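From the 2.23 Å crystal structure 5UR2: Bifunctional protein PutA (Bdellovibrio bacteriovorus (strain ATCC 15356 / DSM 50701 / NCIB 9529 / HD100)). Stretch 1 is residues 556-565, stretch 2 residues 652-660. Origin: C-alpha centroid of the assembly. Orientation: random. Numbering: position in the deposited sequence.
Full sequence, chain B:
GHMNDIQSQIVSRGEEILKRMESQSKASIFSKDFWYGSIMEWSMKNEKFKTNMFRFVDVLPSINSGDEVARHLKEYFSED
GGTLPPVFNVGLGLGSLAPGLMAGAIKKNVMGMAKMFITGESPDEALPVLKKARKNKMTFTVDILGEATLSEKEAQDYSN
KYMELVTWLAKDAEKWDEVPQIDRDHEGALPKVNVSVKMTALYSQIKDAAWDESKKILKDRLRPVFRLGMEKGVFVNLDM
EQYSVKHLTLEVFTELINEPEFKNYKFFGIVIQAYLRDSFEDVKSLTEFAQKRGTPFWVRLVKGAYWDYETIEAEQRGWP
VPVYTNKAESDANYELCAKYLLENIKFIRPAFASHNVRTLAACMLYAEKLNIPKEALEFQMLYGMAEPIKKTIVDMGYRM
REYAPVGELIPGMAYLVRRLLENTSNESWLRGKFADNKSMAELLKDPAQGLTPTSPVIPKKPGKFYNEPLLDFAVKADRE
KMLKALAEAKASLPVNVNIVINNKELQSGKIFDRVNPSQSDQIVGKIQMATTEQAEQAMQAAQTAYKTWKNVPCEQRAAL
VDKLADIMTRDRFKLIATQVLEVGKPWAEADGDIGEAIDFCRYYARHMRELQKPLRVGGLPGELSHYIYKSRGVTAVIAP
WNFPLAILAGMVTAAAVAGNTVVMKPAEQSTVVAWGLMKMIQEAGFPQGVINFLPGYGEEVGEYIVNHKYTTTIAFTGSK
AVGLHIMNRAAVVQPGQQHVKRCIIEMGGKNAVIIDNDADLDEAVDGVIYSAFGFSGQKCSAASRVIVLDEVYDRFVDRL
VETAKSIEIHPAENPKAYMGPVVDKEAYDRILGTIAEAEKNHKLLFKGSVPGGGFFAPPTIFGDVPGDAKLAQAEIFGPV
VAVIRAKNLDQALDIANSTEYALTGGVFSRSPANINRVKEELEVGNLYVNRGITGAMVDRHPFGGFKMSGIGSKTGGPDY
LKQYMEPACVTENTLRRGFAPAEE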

# COMPACT_ATOMS: atom_id res chain seq x y z
N GLN B 556 -8.64 11.26 16.17
CA GLN B 556 -8.68 12.60 16.76
C GLN B 556 -7.64 13.52 16.11
O GLN B 556 -7.89 14.72 15.93
CB GLN B 556 -8.47 12.53 18.27
CG GLN B 556 -9.61 11.83 19.00
CD GLN B 556 -9.30 11.49 20.47
OE1 GLN B 556 -8.72 12.29 21.22
NE2 GLN B 556 -9.70 10.28 20.88
N ARG B 557 -6.47 12.99 15.75
CA ARG B 557 -5.50 13.82 15.04
C ARG B 557 -6.03 14.18 13.66
O ARG B 557 -5.92 15.34 13.23
CB ARG B 557 -4.15 13.12 14.94
CG ARG B 557 -3.59 12.65 16.28
CD ARG B 557 -2.09 12.29 16.18
NE ARG B 557 -1.79 11.35 15.10
CZ ARG B 557 -1.42 10.09 15.29
NH1 ARG B 557 -1.32 9.61 16.52
NH2 ARG B 557 -1.16 9.31 14.25
N ALA B 558 -6.64 13.21 12.97
CA ALA B 558 -7.23 13.47 11.66
C ALA B 558 -8.37 14.48 11.74
O ALA B 558 -8.53 15.31 10.83
CB ALA B 558 -7.72 12.16 11.04
N ALA B 559 -9.18 14.43 12.81
CA ALA B 559 -10.28 15.38 12.96
C ALA B 559 -9.76 16.81 13.14
O ALA B 559 -10.38 17.77 12.67
CB ALA B 559 -11.17 14.97 14.13
N LEU B 560 -8.63 16.97 13.84
CA LEU B 560 -8.02 18.30 13.96
C LEU B 560 -7.58 18.82 12.60
O LEU B 560 -7.78 20.00 12.28
CB LEU B 560 -6.83 18.26 14.93
CG LEU B 560 -7.25 18.27 16.41
CD1 LEU B 560 -6.08 18.08 17.37
CD2 LEU B 560 -7.96 19.58 16.73
N VAL B 561 -7.01 17.94 11.77
CA VAL B 561 -6.59 18.31 10.43
C VAL B 561 -7.79 18.63 9.53
O VAL B 561 -7.73 19.54 8.69
CB VAL B 561 -5.70 17.20 9.84
CG1 VAL B 561 -5.41 17.48 8.35
CG2 VAL B 561 -4.42 17.15 10.64
N ASP B 562 -8.89 17.89 9.70
CA ASP B 562 -10.11 18.23 8.97
C ASP B 562 -10.64 19.59 9.38
O ASP B 562 -11.11 20.36 8.54
CB ASP B 562 -11.19 17.16 9.20
CG ASP B 562 -11.07 16.00 8.22
OD1 ASP B 562 -10.71 16.22 7.04
OD2 ASP B 562 -11.39 14.86 8.63
N LYS B 563 -10.59 19.91 10.68
CA LYS B 563 -11.08 21.21 11.11
C LYS B 563 -10.23 22.33 10.53
O LYS B 563 -10.76 23.36 10.10
CB LYS B 563 -11.10 21.30 12.64
CG LYS B 563 -11.91 22.50 13.17
CD LYS B 563 -12.00 22.51 14.70
CE LYS B 563 -12.76 23.74 15.23
NZ LYS B 563 -12.61 23.89 16.71
N LEU B 564 -8.91 22.11 10.45
CA LEU B 564 -8.03 23.08 9.79
C LEU B 564 -8.49 23.34 8.35
O LEU B 564 -8.59 24.49 7.92
CB LEU B 564 -6.59 22.59 9.82
CG LEU B 564 -5.57 23.43 9.05
CD1 LEU B 564 -5.59 24.85 9.59
CD2 LEU B 564 -4.15 22.84 9.08
N ALA B 565 -8.79 22.27 7.61
CA ALA B 565 -9.29 22.42 6.24
C ALA B 565 -10.60 23.20 6.19
O ALA B 565 -10.82 24.01 5.28
CB ALA B 565 -9.50 21.03 5.60
N VAL B 652 3.33 20.21 7.15
CA VAL B 652 2.96 20.30 8.56
C VAL B 652 1.86 19.29 8.90
O VAL B 652 1.93 18.62 9.94
CB VAL B 652 2.53 21.74 8.92
CG1 VAL B 652 1.93 21.80 10.34
CG2 VAL B 652 3.71 22.67 8.86
N THR B 653 0.82 19.20 8.07
CA THR B 653 -0.28 18.30 8.40
C THR B 653 0.13 16.84 8.23
O THR B 653 -0.30 15.98 9.02
CB THR B 653 -1.54 18.59 7.56
OG1 THR B 653 -1.23 18.49 6.17
CG2 THR B 653 -2.09 19.95 7.87
N ALA B 654 0.94 16.53 7.22
CA ALA B 654 1.41 15.16 7.08
C ALA B 654 2.20 14.74 8.31
O ALA B 654 1.92 13.70 8.91
CB ALA B 654 2.26 14.98 5.82
N ALA B 655 3.15 15.58 8.73
CA ALA B 655 3.96 15.27 9.90
C ALA B 655 3.08 15.13 11.14
O ALA B 655 3.18 14.16 11.89
CB ALA B 655 5.00 16.37 10.12
N ALA B 656 2.20 16.11 11.36
CA ALA B 656 1.40 16.12 12.58
C ALA B 656 0.36 15.02 12.59
O ALA B 656 0.19 14.33 13.61
CB ALA B 656 0.75 17.50 12.76
N VAL B 657 -0.34 14.80 11.46
CA VAL B 657 -1.37 13.77 11.47
C VAL B 657 -0.74 12.40 11.69
O VAL B 657 -1.36 11.51 12.27
CB VAL B 657 -2.24 13.79 10.19
CG1 VAL B 657 -1.59 12.95 9.07
CG2 VAL B 657 -3.62 13.25 10.50
N ALA B 658 0.52 12.23 11.27
CA ALA B 658 1.21 10.98 11.54
C ALA B 658 1.63 10.83 13.00
O ALA B 658 2.22 9.80 13.34
CB ALA B 658 2.45 10.85 10.65
N GLY B 659 1.33 11.79 13.86
CA GLY B 659 1.70 11.70 15.26
C GLY B 659 3.00 12.39 15.62
O GLY B 659 3.49 12.21 16.73
N ASN B 660 3.61 13.11 14.69
CA ASN B 660 4.82 13.86 15.02
C ASN B 660 4.46 15.27 15.50
O ASN B 660 3.37 15.77 15.24
CB ASN B 660 5.75 13.93 13.82
CG ASN B 660 6.06 12.55 13.26
OD1 ASN B 660 6.90 11.82 13.81
ND2 ASN B 660 5.37 12.18 12.18

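This is a small, nearly antiparallel helix–helix contact in which an arginine from one helix binds the C-terminal end of the other, while a short row of aliphatic side chains packs alongside. The axes of helices 556-565 and 652-657 run at 159° and approach to 9.9 Å; the two stretches bury 338 Å², both sides summed. The register follows from the CA atoms: Arg-557 CA lies 5.5 Å from Val-657 CA, and one turn along Val-561 CA lies 6.6 Å from Thr-653 CA.

The polar part centres on one carbonyl. Arg-557 NE donates to Val-657 O at 2.9 Å (N-H...O angle 149°), and Arg-557 NH2 donates to the same Val-657 O at 3.0 Å (141°). The acceptor sits at the guanidinium edge, near its plane, as a two-pronged hydrogen bond requires. Here the helix is ending, and Val-657 O accepts no backbone hydrogen bond from within the stretch.

The chain turns at Gly-659, whose positive phi (95°) belongs to a Schellman motif: Gly-659 N bonds to Ala-656 O at 2.8 Å and Asn-660 N to Ala-655 O at 3.0 Å. Gly-659 N lies over one guanidinium face, 3.4 Å from Arg-557 NE; both are donors, so this is packing and not a hydrogen bond. A CB on Gly-659 would fall 3.2 Å from Arg-557 CZ, a tight fit, but the backbone angles alone call for glycine, since that CB would jam against the preceding carbonyl.

Apolar packing continues from this site. Val-657 CG2 approaches Ala-558 CA at 3.8 Å and Val-561 CG2 at 4.0 Å, so one methyl touches successive turns of the facing helix. Beyond it, Val-561 CG1 meets Thr-653 CB at 4.1 Å and Leu-564 CD2 meets Thr-653 CG2 at 3.7 Å. Thr-653 contributes carbon contacts here, while its OG1 is hydrogen-bonded elsewhere in the structure.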